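Local coordinates for Rv3651-like N-terminal domain-containing protein (Mycobacterium tuberculosis, PDB 4Q6U) that is of unconfirmed function but, with three sensor-type domains, one GAF-like and two PAS-like, probably takes part in signal sensing, at residues Pro311-Asn317 / Leu329-Pro335; Val241-Leu245 / Lys255-Cys261; Glu22-Arg28 / Val36-Phe41; Val16-Gly20 / Phe191-Ser195. All coordinates share one frame; numbering follows the deposited sequence.

Interaction 1. Residues Pro311-Asn317 / Leu329-Pro335; sequences PVHVTVN and LVALRLP
Asn317 and Leu329 open a ladder of paired backbone bonds between two antiparallel strands, each residue giving its N-H to the carbonyl of the other. The same exchange recurs at Thr315 with Ala331, where Ala331 N lies 2.7 Å from Thr315 O, and at His313 with Arg333. Between these rungs fall the non-hydrogen-bonded pairs Val316 with Val330 and Val314 with Leu332, backed by CA-H...O contacts such as Val330 CA to Thr315 O at 3.3 Å.

Stacking dominates the face that carries His313 and Arg333. The guanidinium lies flat on the imidazole, planes only 8° apart and centres 3.7 Å apart, with NH2 over the ring centre. Arg333 starts with CG wedged between its backbone N and carbonyl carbon (chi1 67°) and then runs extended to NE, which carries the flat group alongside the histidine. Its rotation is further fixed by NH1, bonded to Leu334 O, and by a salt bridge from NH2 to Glu339 of the helix 337-343.

The two strands form the 309-320/325-333 hairpin of an antiparallel five-stranded sheet in order 2-1-5-4-3, the PAS arrangement, here in the C-terminal domain.

A single water gathers the polar atoms of this face: it sits in the imidazole plane 2.7 Å from His313 ND1, donates to Ala331 O, and bonds Thr315 OG1, which also has Ser297 as partner.

Apolar contacts fill the other face. Val314 presents CG1 to Val330 CG1 and CG2 to Leu332 CD2, both at 3.5 Å, and Val312 CG1 reaches Leu332 CD2 at 3.9 Å.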
loop_
_atom_site.group_PDB
_atom_site.type_symbol
_atom_site.label_atom_id
_atom_site.label_comp_id
_atom_site.label_asym_id
_atom_site.label_seq_id
_atom_site.Cartn_x
_atom_site.Cartn_y
_atom_site.Cartn_z
ATOM N N PRO B 311 -10.969 18.933 -28.674
ATOM C CA PRO B 311 -9.561 19.061 -28.276
ATOM C C PRO B 311 -9.388 18.948 -26.769
ATOM O O PRO B 311 -10.085 19.621 -26.021
ATOM C CB PRO B 311 -9.173 20.464 -28.775
ATOM C CG PRO B 311 -10.471 21.195 -28.914
ATOM C CD PRO B 311 -11.484 20.160 -29.308
ATOM N N VAL B 312 -8.480 18.085 -26.336
ATOM C CA VAL B 312 -8.238 17.869 -24.909
ATOM C C VAL B 312 -6.749 17.911 -24.665
ATOM O O VAL B 312 -5.987 17.267 -25.389
ATOM C CB VAL B 312 -8.780 16.513 -24.405
ATOM C CG1 VAL B 312 -8.313 16.240 -22.947
ATOM C CG2 VAL B 312 -10.306 16.439 -24.535
ATOM N N HIS B 313 -6.330 18.663 -23.652
ATOM C CA HIS B 313 -4.917 18.733 -23.318
ATOM C C HIS B 313 -4.538 17.533 -22.452
ATOM O O HIS B 313 -5.113 17.306 -21.383
ATOM C CB HIS B 313 -4.580 20.040 -22.605
ATOM C CG HIS B 313 -3.120 20.191 -22.302
ATOM N ND1 HIS B 313 -2.524 19.604 -21.206
ATOM C CD2 HIS B 313 -2.139 20.847 -22.963
ATOM C CE1 HIS B 313 -1.237 19.903 -21.201
ATOM N NE2 HIS B 313 -0.976 20.653 -22.255
ATOM N N VAL B 314 -3.553 16.780 -22.927
ATOM C CA VAL B 314 -3.170 15.512 -22.330
ATOM C C VAL B 314 -1.722 15.544 -21.849
ATOM O O VAL B 314 -0.829 15.946 -22.596
ATOM C CB VAL B 314 -3.346 14.376 -23.342
ATOM C CG1 VAL B 314 -2.784 13.097 -22.809
ATOM C CG2 VAL B 314 -4.820 14.212 -23.708
ATOM N N THR B 315 -1.497 15.135 -20.602
ATOM C CA THR B 315 -0.144 15.021 -20.048
ATOM C C THR B 315 0.081 13.584 -19.565
ATOM O O THR B 315 -0.711 13.047 -18.789
ATOM C CB THR B 315 0.082 16.024 -18.909
ATOM O OG1 THR B 315 -0.036 17.355 -19.422
ATOM C CG2 THR B 315 1.469 15.841 -18.281
ATOM N N VAL B 316 1.154 12.960 -20.044
ATOM C CA VAL B 316 1.313 11.512 -19.931
ATOM C C VAL B 316 2.608 11.109 -19.252
ATOM O O VAL B 316 3.680 11.587 -19.623
ATOM C CB VAL B 316 1.278 10.839 -21.315
ATOM C CG1 VAL B 316 1.011 9.352 -21.178
ATOM C CG2 VAL B 316 0.222 11.470 -22.176
ATOM N N ASN B 317 2.498 10.232 -18.255
ATOM C CA ASN B 317 3.663 9.630 -17.612
ATOM C C ASN B 317 3.580 8.117 -17.730
ATOM O O ASN B 317 2.493 7.561 -17.764
ATOM C CB ASN B 317 3.762 10.042 -16.138
ATOM C CG ASN B 317 4.170 11.499 -15.957
ATOM O OD1 ASN B 317 5.342 11.807 -15.757
ATOM N ND2 ASN B 317 3.199 12.400 -16.026
ATOM N N LEU B 329 -0.118 7.028 -17.166
ATOM C CA LEU B 329 -0.838 7.938 -16.298
ATOM C C LEU B 329 -1.121 9.185 -17.112
ATOM O O LEU B 329 -0.199 9.899 -17.506
ATOM C CB LEU B 329 -0.042 8.290 -15.044
ATOM C CG LEU B 329 -0.642 9.464 -14.270
ATOM C CD1 LEU B 329 -1.994 9.073 -13.702
ATOM C CD2 LEU B 329 0.293 9.962 -13.181
ATOM N N VAL B 330 -2.394 9.436 -17.374
ATOM C CA VAL B 330 -2.771 10.561 -18.205
ATOM C C VAL B 330 -3.519 11.610 -17.397
ATOM O O VAL B 330 -4.419 11.274 -16.638
ATOM C CB VAL B 330 -3.652 10.095 -19.391
ATOM C CG1 VAL B 330 -4.155 11.276 -20.151
ATOM C CG2 VAL B 330 -2.859 9.174 -20.306
ATOM N N ALA B 331 -3.130 12.875 -17.554
ATOM C CA ALA B 331 -3.850 13.988 -16.942
ATOM C C ALA B 331 -4.613 14.760 -18.013
ATOM O O ALA B 331 -4.016 15.316 -18.923
ATOM C CB ALA B 331 -2.895 14.907 -16.198
ATOM N N LEU B 332 -5.932 14.794 -17.891
ATOM C CA LEU B 332 -6.782 15.397 -18.913
ATOM C C LEU B 332 -7.404 16.702 -18.483
ATOM O O LEU B 332 -8.017 16.783 -17.425
ATOM C CB LEU B 332 -7.904 14.444 -19.288
ATOM C CG LEU B 332 -7.468 13.047 -19.682
ATOM C CD1 LEU B 332 -8.682 12.157 -19.667
ATOM C CD2 LEU B 332 -6.915 13.141 -21.067
ATOM N N ARG B 333 -7.304 17.707 -19.341
ATOM C CA ARG B 333 -7.974 18.968 -19.096
ATOM C C ARG B 333 -8.261 19.706 -20.406
ATOM O O ARG B 333 -7.719 19.371 -21.457
ATOM C CB ARG B 333 -7.132 19.850 -18.162
ATOM C CG ARG B 333 -5.812 20.342 -18.764
ATOM C CD ARG B 333 -5.151 21.431 -17.886
ATOM N NE ARG B 333 -3.781 21.759 -18.302
ATOM C CZ ARG B 333 -3.470 22.414 -19.415
ATOM N NH1 ARG B 333 -4.426 22.815 -20.246
ATOM N NH2 ARG B 333 -2.200 22.670 -19.708
ATOM N N LEU B 334 -9.119 20.714 -20.337
ATOM C CA LEU B 334 -9.372 21.569 -21.492
ATOM C C LEU B 334 -8.112 22.351 -21.878
ATOM O O LEU B 334 -7.396 22.844 -21.005
ATOM C CB LEU B 334 -10.526 22.522 -21.189
ATOM C CG LEU B 334 -11.859 21.810 -20.939
ATOM C CD1 LEU B 334 -12.954 22.803 -20.588
ATOM C CD2 LEU B 334 -12.243 21.002 -22.165
ATOM N N PRO B 335 -7.826 22.461 -23.187
ATOM C CA PRO B 335 -6.661 23.240 -23.617
ATOM C C PRO B 335 -6.978 24.728 -23.668
ATOM O O PRO B 335 -8.121 25.084 -23.948
ATOM C CB PRO B 335 -6.369 22.693 -25.014
ATOM C CG PRO B 335 -7.720 22.283 -25.528
ATOM C CD PRO B 335 -8.548 21.868 -24.326
HETATM O O HOH W 1 -2.899 17.843 -19.164
#

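Interaction 2. Residues Val241-Leu245 / Lys255-Cys261; sequences VHRAL and KWLDQPC
Asp258 OD2 is gripped by two nitrogens of Arg243, the backbone N and NE, each 3.0 Å away, while a water within 2.8 Å of Asp258 OD2 also lies close to Val241 O and probably shares its protons among several acceptors. The site lies where the hairpin of strands 242-246 and 253-256, at one side of the C-terminal PAS-like sheet, gives way to the loop after Trp256. Arg243 meets the carboxylate side-on: NE approaches OD2 from the syn side, and NH2 reaches the syn lone pair of OD1 at 2.9 Å. The two planes are nearly coplanar, 20° apart. A bend at chi3 (-62°) turns the guanidinium back so that two nitrogens face the acid, whose OD1 also pairs with Arg151; the flanking arginines would probably favour the charged form of Asp258.

Backbone bonds join the strands themselves. Leu245 N donates to Lys255 O, and the return bond from Lys255 N is weak; two residues farther along, Leu257 N donates to Arg243 O. On the Ala244 side of the hairpin, the methyl CB lies 3.8 Å from Trp256 CE3, and Pro260 CA rests over one face of the indole.

His242 gathers the end of the loop. Its ND1 donates an almost straight bond (174°) to Gln259 O, in the plane of the imidazole, while Cys261 CB sits over one face of that ring, 3.4 Å from His242 CG.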
loop_
_atom_site.group_PDB
_atom_site.type_symbol
_atom_site.label_atom_id
_atom_site.label_comp_id
_atom_site.label_asym_id
_atom_site.label_seq_id
_atom_site.Cartn_x
_atom_site.Cartn_y
_atom_site.Cartn_z
ATOM N N VAL B 241 -8.730 19.156 -13.850
ATOM C CA VAL B 241 -7.861 18.108 -14.355
ATOM C C VAL B 241 -8.362 16.740 -13.921
ATOM O O VAL B 241 -8.646 16.514 -12.747
ATOM C CB VAL B 241 -6.417 18.283 -13.883
ATOM C CG1 VAL B 241 -5.532 17.183 -14.473
ATOM C CG2 VAL B 241 -5.891 19.678 -14.252
ATOM N N HIS B 242 -8.457 15.824 -14.876
ATOM C CA HIS B 242 -8.952 14.484 -14.585
ATOM C C HIS B 242 -7.915 13.427 -14.957
ATOM O O HIS B 242 -7.591 13.244 -16.133
ATOM C CB HIS B 242 -10.261 14.249 -15.327
ATOM C CG HIS B 242 -11.350 15.205 -14.943
ATOM N ND1 HIS B 242 -12.404 14.841 -14.130
ATOM C CD2 HIS B 242 -11.543 16.504 -15.258
ATOM C CE1 HIS B 242 -13.201 15.881 -13.968
ATOM N NE2 HIS B 242 -12.704 16.905 -14.635
ATOM N N ARG B 243 -7.391 12.746 -13.940
ATOM C CA ARG B 243 -6.353 11.733 -14.135
ATOM C C ARG B 243 -6.912 10.335 -14.357
ATOM O O ARG B 243 -7.935 9.970 -13.784
ATOM C CB ARG B 243 -5.410 11.727 -12.941
ATOM C CG ARG B 243 -4.594 13.034 -12.825
ATOM C CD ARG B 243 -3.834 13.045 -11.468
ATOM N NE ARG B 243 -4.755 13.007 -10.342
ATOM C CZ ARG B 243 -4.375 12.890 -9.075
ATOM N NH1 ARG B 243 -3.085 12.805 -8.778
ATOM N NH2 ARG B 243 -5.286 12.864 -8.114
ATOM N N ALA B 244 -6.217 9.558 -15.186
ATOM C CA ALA B 244 -6.661 8.218 -15.548
ATOM C C ALA B 244 -5.467 7.347 -15.873
ATOM O O ALA B 244 -4.406 7.852 -16.221
ATOM C CB ALA B 244 -7.607 8.269 -16.741
ATOM N N LEU B 245 -5.643 6.035 -15.761
ATOM C CA LEU B 245 -4.651 5.112 -16.275
ATOM C C LEU B 245 -5.132 4.609 -17.622
ATOM O O LEU B 245 -6.320 4.339 -17.793
ATOM C CB LEU B 245 -4.419 3.954 -15.318
ATOM C CG LEU B 245 -3.865 4.381 -13.955
ATOM C CD1 LEU B 245 -3.883 3.208 -13.004
ATOM C CD2 LEU B 245 -2.447 4.903 -14.141
ATOM N N LYS B 255 -8.663 3.066 -15.792
ATOM C CA LYS B 255 -9.142 3.482 -14.480
ATOM C C LYS B 255 -9.142 4.991 -14.315
ATOM O O LYS B 255 -8.197 5.657 -14.728
ATOM C CB LYS B 255 -8.279 2.869 -13.372
ATOM C CG LYS B 255 -8.801 3.197 -11.976
ATOM C CD LYS B 255 -7.921 2.645 -10.900
ATOM C CE LYS B 255 -8.454 3.027 -9.537
ATOM N NZ LYS B 255 -9.556 2.140 -9.050
ATOM N N TRP B 256 -10.193 5.523 -13.700
ATOM C CA TRP B 256 -10.216 6.933 -13.304
ATOM C C TRP B 256 -9.598 7.080 -11.919
ATOM O O TRP B 256 -9.939 6.327 -11.013
ATOM C CB TRP B 256 -11.637 7.485 -13.291
ATOM C CG TRP B 256 -12.223 7.638 -14.661
ATOM C CD1 TRP B 256 -13.181 6.858 -15.233
ATOM C CD2 TRP B 256 -11.874 8.630 -15.632
ATOM N NE1 TRP B 256 -13.460 7.307 -16.509
ATOM C CE2 TRP B 256 -12.660 8.390 -16.779
ATOM C CE3 TRP B 256 -10.963 9.697 -15.643
ATOM C CZ2 TRP B 256 -12.575 9.177 -17.920
ATOM C CZ3 TRP B 256 -10.878 10.482 -16.784
ATOM C CH2 TRP B 256 -11.679 10.218 -17.907
ATOM N N LEU B 257 -8.698 8.048 -11.763
ATOM C CA LEU B 257 -8.029 8.291 -10.477
ATOM C C LEU B 257 -8.698 9.453 -9.755
ATOM O O LEU B 257 -8.637 9.578 -8.541
ATOM C CB LEU B 257 -6.545 8.565 -10.692
ATOM C CG LEU B 257 -5.748 7.389 -11.251
ATOM C CD1 LEU B 257 -4.299 7.782 -11.443
ATOM C CD2 LEU B 257 -5.859 6.165 -10.341
ATOM N N ASP B 258 -9.328 10.319 -10.535
ATOM C CA ASP B 258 -10.238 11.324 -10.019
ATOM C C ASP B 258 -11.615 10.962 -10.545
ATOM O O ASP B 258 -11.820 9.837 -10.987
ATOM C CB ASP B 258 -9.815 12.718 -10.475
ATOM C CG ASP B 258 -8.383 13.020 -10.116
ATOM O OD1 ASP B 258 -8.030 12.817 -8.937
ATOM O OD2 ASP B 258 -7.608 13.439 -11.004
ATOM N N GLN B 259 -12.557 11.893 -10.510
ATOM C CA GLN B 259 -13.858 11.624 -11.111
ATOM C C GLN B 259 -13.749 11.694 -12.636
ATOM O O GLN B 259 -12.894 12.397 -13.170
ATOM C CB GLN B 259 -14.915 12.608 -10.597
ATOM C CG GLN B 259 -15.289 12.400 -9.136
ATOM C CD GLN B 259 -15.450 10.930 -8.764
ATOM O OE1 GLN B 259 -16.282 10.223 -9.330
ATOM N NE2 GLN B 259 -14.645 10.463 -7.806
ATOM N N PRO B 260 -14.616 10.957 -13.348
ATOM C CA PRO B 260 -14.540 10.979 -14.815
ATOM C C PRO B 260 -14.731 12.375 -15.378
ATOM O O PRO B 260 -15.433 13.193 -14.782
ATOM C CB PRO B 260 -15.687 10.066 -15.246
ATOM C CG PRO B 260 -15.940 9.190 -14.064
ATOM C CD PRO B 260 -15.632 10.016 -12.851
ATOM N N CYS B 261 -14.090 12.657 -16.506
ATOM C CA CYS B 261 -14.260 13.951 -17.134
ATOM C C CYS B 261 -15.398 13.866 -18.132
ATOM O O CYS B 261 -15.602 12.846 -18.789
ATOM C CB CYS B 261 -12.972 14.423 -17.815
ATOM S SG CYS B 261 -12.701 13.768 -19.459
HETATM O O HOH W 2 -6.668 16.050 -10.853
#

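Interaction 3. Residues Glu22-Arg28 / Val36-Phe41; sequences EPAVVAR and VPITTF
Glu22 OE2 takes two bonds from Thr39, one from OG1 at 2.6 Å through the syn lone pair and one from the backbone N at 3.2 Å, met nearly along the C-O axis. The carboxylate thus grips the first turn of the helix 38-41 by an amide and a hydroxyl at once, and a favourable interaction of its charge with this helix start is likely. Pro37, the N-cap residue, sets CB against the same oxygen, 3.2 Å from OE2. Beside it, Ile38 N donates to Pro23 O at 2.9 Å.

The apolar half centres on Val25. Its CG2 meets Ile38 CD1 at 3.6 Å and Phe41 CG at 3.7 Å, and this valine packs over one face of the phenyl ring in a CH-pi contact. Phe41 holds CG anti to its backbone N (chi1 -167°), which swings the ring back over the strand. Farther along, Arg28 NH1 lies near Phe41 CZ, the guanidinium and ring planes inclined at 65°.

Behind these contacts stands the hairpin pairing: Val25 N donates to Val36 O, answered by a weak bond from Val36 N to Val25 O. Pro37 O accepts from both Thr40 N and Phe41 N, shaping the helical turn.

Strand 24-28 is flanked in its antiparallel sheet by 31-37 and 14-17, and against Leu15 of the latter Val26 and Ala27 form a classic beta bulge. Both bulge residues also touch Trp214 of strand 206-215, so strand 24-28 meets the middle-domain sheet at its bulge.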
loop_
_atom_site.group_PDB
_atom_site.type_symbol
_atom_site.label_atom_id
_atom_site.label_comp_id
_atom_site.label_asym_id
_atom_site.label_seq_id
_atom_site.Cartn_x
_atom_site.Cartn_y
_atom_site.Cartn_z
ATOM N N GLU B 22 -8.840 -28.305 -13.344
ATOM C CA GLU B 22 -9.629 -28.873 -12.264
ATOM C C GLU B 22 -10.491 -27.794 -11.623
ATOM O O GLU B 22 -9.995 -26.714 -11.305
ATOM C CB GLU B 22 -8.718 -29.527 -11.216
ATOM C CG GLU B 22 -9.452 -30.136 -10.027
ATOM C CD GLU B 22 -8.512 -30.826 -9.049
ATOM O OE1 GLU B 22 -7.409 -31.234 -9.468
ATOM O OE2 GLU B 22 -8.872 -30.952 -7.860
ATOM N N PRO B 23 -11.790 -28.084 -11.444
ATOM C CA PRO B 23 -12.724 -27.212 -10.720
ATOM C C PRO B 23 -12.151 -26.766 -9.375
ATOM O O PRO B 23 -11.622 -27.591 -8.624
ATOM C CB PRO B 23 -13.951 -28.103 -10.519
ATOM C CG PRO B 23 -13.894 -29.078 -11.647
ATOM C CD PRO B 23 -12.435 -29.324 -11.910
ATOM N N ALA B 24 -12.260 -25.478 -9.074
ATOM C CA ALA B 24 -11.599 -24.919 -7.902
ATOM C C ALA B 24 -12.513 -23.971 -7.127
ATOM O O ALA B 24 -13.107 -23.059 -7.699
ATOM C CB ALA B 24 -10.326 -24.206 -8.316
ATOM N N VAL B 25 -12.612 -24.194 -5.820
ATOM C CA VAL B 25 -13.489 -23.406 -4.966
ATOM C C VAL B 25 -12.982 -21.964 -4.824
ATOM O O VAL B 25 -11.788 -21.729 -4.646
ATOM C CB VAL B 25 -13.626 -24.055 -3.567
ATOM C CG1 VAL B 25 -14.573 -23.250 -2.686
ATOM C CG2 VAL B 25 -14.103 -25.509 -3.704
ATOM N N VAL B 26 -13.894 -21.000 -4.926
ATOM C CA VAL B 26 -13.557 -19.602 -4.724
ATOM C C VAL B 26 -14.467 -18.966 -3.673
ATOM O O VAL B 26 -14.163 -17.891 -3.151
ATOM C CB VAL B 26 -13.645 -18.796 -6.039
ATOM C CG1 VAL B 26 -12.665 -19.348 -7.071
ATOM C CG2 VAL B 26 -15.050 -18.830 -6.578
ATOM N N ALA B 27 -15.568 -19.638 -3.340
ATOM C CA ALA B 27 -16.446 -19.150 -2.273
ATOM C C ALA B 27 -17.107 -20.274 -1.481
ATOM O O ALA B 27 -17.655 -21.214 -2.063
ATOM C CB ALA B 27 -17.514 -18.232 -2.844
ATOM N N ARG B 28 -17.035 -20.180 -0.155
ATOM C CA ARG B 28 -17.897 -20.981 0.717
ATOM C C ARG B 28 -18.935 -20.036 1.296
ATOM O O ARG B 28 -18.623 -19.216 2.157
ATOM C CB ARG B 28 -17.112 -21.674 1.833
ATOM C CG ARG B 28 -17.986 -22.584 2.702
ATOM C CD ARG B 28 -17.183 -23.686 3.393
ATOM N NE ARG B 28 -16.158 -23.165 4.288
ATOM C CZ ARG B 28 -15.302 -23.927 4.966
ATOM N NH1 ARG B 28 -15.352 -25.247 4.847
ATOM N NH2 ARG B 28 -14.397 -23.370 5.764
ATOM N N VAL B 36 -8.992 -23.089 -4.600
ATOM C CA VAL B 36 -8.572 -24.383 -4.076
ATOM C C VAL B 36 -9.205 -25.536 -4.845
ATOM O O VAL B 36 -10.427 -25.703 -4.819
ATOM C CB VAL B 36 -8.933 -24.535 -2.592
ATOM C CG1 VAL B 36 -8.444 -25.882 -2.074
ATOM C CG2 VAL B 36 -8.352 -23.381 -1.780
ATOM N N PRO B 37 -8.370 -26.341 -5.525
ATOM C CA PRO B 37 -8.856 -27.493 -6.293
ATOM C C PRO B 37 -9.786 -28.354 -5.453
ATOM O O PRO B 37 -9.482 -28.661 -4.296
ATOM C CB PRO B 37 -7.571 -28.240 -6.658
ATOM C CG PRO B 37 -6.537 -27.171 -6.713
ATOM C CD PRO B 37 -6.904 -26.212 -5.606
ATOM N N ILE B 38 -10.922 -28.713 -6.039
ATOM C CA ILE B 38 -11.990 -29.379 -5.316
ATOM C C ILE B 38 -11.489 -30.642 -4.605
ATOM O O ILE B 38 -12.024 -31.022 -3.563
ATOM C CB ILE B 38 -13.165 -29.723 -6.273
ATOM C CG1 ILE B 38 -14.454 -29.984 -5.494
ATOM C CG2 ILE B 38 -12.804 -30.869 -7.210
ATOM C CD1 ILE B 38 -15.109 -28.720 -5.003
ATOM N N THR B 39 -10.438 -31.263 -5.140
ATOM C CA THR B 39 -9.886 -32.483 -4.536
ATOM C C THR B 39 -9.047 -32.168 -3.305
ATOM O O THR B 39 -8.808 -33.034 -2.466
ATOM C CB THR B 39 -9.012 -33.280 -5.525
ATOM O OG1 THR B 39 -7.935 -32.456 -5.991
ATOM C CG2 THR B 39 -9.836 -33.767 -6.710
ATOM N N THR B 40 -8.583 -30.927 -3.218
ATOM C CA THR B 40 -7.851 -30.458 -2.052
ATOM C C THR B 40 -8.837 -29.938 -1.013
ATOM O O THR B 40 -8.741 -30.259 0.173
ATOM C CB THR B 40 -6.839 -29.351 -2.427
ATOM O OG1 THR B 40 -5.746 -29.927 -3.153
ATOM C CG2 THR B 40 -6.301 -28.664 -1.180
ATOM N N PHE B 41 -9.795 -29.142 -1.476
ATOM C CA PHE B 41 -10.807 -28.562 -0.603
ATOM C C PHE B 41 -11.654 -29.662 0.032
ATOM O O PHE B 41 -12.098 -29.536 1.172
ATOM C CB PHE B 41 -11.694 -27.577 -1.385
ATOM C CG PHE B 41 -12.557 -26.708 -0.509
ATOM C CD1 PHE B 41 -12.065 -25.517 0.009
ATOM C CD2 PHE B 41 -13.855 -27.080 -0.200
ATOM C CE1 PHE B 41 -12.853 -24.719 0.824
ATOM C CE2 PHE B 41 -14.650 -26.286 0.611
ATOM C CZ PHE B 41 -14.146 -25.103 1.124
#

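Interaction 4. Residues Val16-Gly20 / Phe191-Ser195; sequences VETLG and FVARS
The guanidinium of Arg194 has the chain at Leu19 and Gly20 over one face and the carboxylate of Glu17 at its edge. Gly20 CA lies 3.4 Å above the guanidinium plane, toward its rim, beside Leu19 C. At the edge the grip is side-on: NE donates to Glu17 OE2 at 3.0 Å, nearly straight (173°) and on the syn side, while NH2 makes a longer bond of 3.3 Å to OE1. The two planes stand 43° apart, so NH2 reaches OE1 from above the carboxylate plane. Leu19 N comes to that oxygen from the opposite face, at 2.8 Å, and OE1 is thereby held between a backbone amide and an arginine.

Glu17 bends sharply at chi2, which turns its carboxylate toward Arg194. Its CG, placed anti to the backbone N (chi1 -159°), lies 3.9 Å from Val192 CG1, while Leu19 CB packs beside Arg194 NE. Met212 of strand 206-215 adds to this packing by touching both Glu17 and Val192.

Strand 14-17 belongs to the sheet of the GAF-like N-terminal domain and strand 186-198 to that of the PAS-like middle domain; the arrangement is a salt bridge across a domain interface, its charged pair flanked by apolar contacts.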
loop_
_atom_site.group_PDB
_atom_site.type_symbol
_atom_site.label_atom_id
_atom_site.label_comp_id
_atom_site.label_asym_id
_atom_site.label_seq_id
_atom_site.Cartn_x
_atom_site.Cartn_y
_atom_site.Cartn_z
ATOM N N VAL B 16 -17.737 -22.737 -7.308
ATOM C CA VAL B 16 -16.612 -23.388 -7.956
ATOM C C VAL B 16 -16.317 -22.765 -9.318
ATOM O O VAL B 16 -17.179 -22.724 -10.176
ATOM C CB VAL B 16 -16.881 -24.895 -8.132
ATOM C CG1 VAL B 16 -15.869 -25.516 -9.075
ATOM C CG2 VAL B 16 -16.875 -25.589 -6.777
ATOM N N GLU B 17 -15.094 -22.276 -9.496
ATOM C CA GLU B 17 -14.642 -21.766 -10.785
ATOM C C GLU B 17 -14.212 -22.961 -11.630
ATOM O O GLU B 17 -13.442 -23.810 -11.173
ATOM C CB GLU B 17 -13.499 -20.759 -10.599
ATOM C CG GLU B 17 -13.281 -19.791 -11.767
ATOM C CD GLU B 17 -12.228 -20.283 -12.738
ATOM O OE1 GLU B 17 -11.969 -21.507 -12.778
ATOM O OE2 GLU B 17 -11.650 -19.447 -13.455
ATOM N N THR B 18 -14.725 -23.034 -12.855
ATOM C CA THR B 18 -14.533 -24.213 -13.692
ATOM C C THR B 18 -13.851 -23.903 -15.024
ATOM O O THR B 18 -14.123 -24.558 -16.029
ATOM C CB THR B 18 -15.882 -24.908 -13.991
ATOM O OG1 THR B 18 -16.804 -23.964 -14.554
ATOM C CG2 THR B 18 -16.478 -25.493 -12.720
ATOM N N LEU B 19 -12.966 -22.913 -15.037
ATOM C CA LEU B 19 -12.279 -22.559 -16.275
ATOM C C LEU B 19 -10.864 -23.138 -16.326
ATOM O O LEU B 19 -10.195 -23.064 -17.356
ATOM C CB LEU B 19 -12.243 -21.037 -16.451
ATOM C CG LEU B 19 -13.587 -20.415 -16.841
ATOM C CD1 LEU B 19 -13.547 -18.907 -16.753
ATOM C CD2 LEU B 19 -13.994 -20.855 -18.244
ATOM N N GLY B 20 -10.417 -23.715 -15.214
ATOM C CA GLY B 20 -9.123 -24.372 -15.169
ATOM C C GLY B 20 -9.226 -25.849 -15.515
ATOM O O GLY B 20 -10.282 -26.323 -15.931
ATOM N N PHE B 191 -14.306 -11.680 -5.863
ATOM C CA PHE B 191 -14.299 -12.071 -7.264
ATOM C C PHE B 191 -13.139 -13.004 -7.594
ATOM O O PHE B 191 -12.139 -13.056 -6.885
ATOM C CB PHE B 191 -14.264 -10.835 -8.189
ATOM C CG PHE B 191 -12.949 -10.110 -8.197
ATOM C CD1 PHE B 191 -11.932 -10.499 -9.056
ATOM C CD2 PHE B 191 -12.726 -9.042 -7.340
ATOM C CE1 PHE B 191 -10.720 -9.840 -9.064
ATOM C CE2 PHE B 191 -11.510 -8.372 -7.342
ATOM C CZ PHE B 191 -10.508 -8.773 -8.204
ATOM N N VAL B 192 -13.296 -13.747 -8.683
ATOM C CA VAL B 192 -12.219 -14.536 -9.260
ATOM C C VAL B 192 -12.102 -14.109 -10.717
ATOM O O VAL B 192 -13.104 -13.773 -11.333
ATOM C CB VAL B 192 -12.498 -16.055 -9.149
ATOM C CG1 VAL B 192 -13.818 -16.407 -9.819
ATOM C CG2 VAL B 192 -11.356 -16.870 -9.735
ATOM N N ALA B 193 -10.887 -14.081 -11.257
ATOM C CA ALA B 193 -10.691 -13.729 -12.661
ATOM C C ALA B 193 -9.562 -14.550 -13.266
ATOM O O ALA B 193 -8.560 -14.820 -12.602
ATOM C CB ALA B 193 -10.405 -12.228 -12.811
ATOM N N ARG B 194 -9.732 -14.952 -14.525
ATOM C CA ARG B 194 -8.745 -15.770 -15.215
ATOM C C ARG B 194 -8.623 -15.368 -16.674
ATOM O O ARG B 194 -9.626 -15.293 -17.387
ATOM C CB ARG B 194 -9.111 -17.253 -15.125
ATOM C CG ARG B 194 -8.099 -18.173 -15.811
ATOM C CD ARG B 194 -8.640 -19.574 -16.012
ATOM N NE ARG B 194 -9.029 -20.217 -14.759
ATOM C CZ ARG B 194 -8.269 -21.069 -14.080
ATOM N NH1 ARG B 194 -7.062 -21.397 -14.527
ATOM N NH2 ARG B 194 -8.722 -21.602 -12.951
ATOM N N SER B 195 -7.395 -15.124 -17.121
ATOM C CA SER B 195 -7.146 -14.760 -18.513
ATOM C C SER B 195 -6.798 -15.981 -19.363
ATOM O O SER B 195 -6.095 -16.879 -18.909
ATOM C CB SER B 195 -6.020 -13.732 -18.604
ATOM O OG SER B 195 -4.788 -14.297 -18.194
#

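Along the chain, interaction 3 is nested within the long loop closed by interaction 4, and interactions 2 and 1 follow in turn. Interactions 3 and 4, with centres 11 Å apart, share the N-terminal sheet through neighbouring strands 14-17 and 24-28, but interaction 4 also reaches strand 186-198 of the middle domain. Interactions 1 and 2, centres 10 Å apart, share the C-terminal sheet, where strands 325-333 and 242-246 lie side by side. The centres of interactions 1 and 3 are 45 Å apart, across the centre of the chain. Three contacts thus build individual domains, while interaction 4 ties two together, consistent with a triple sensor-domain protein.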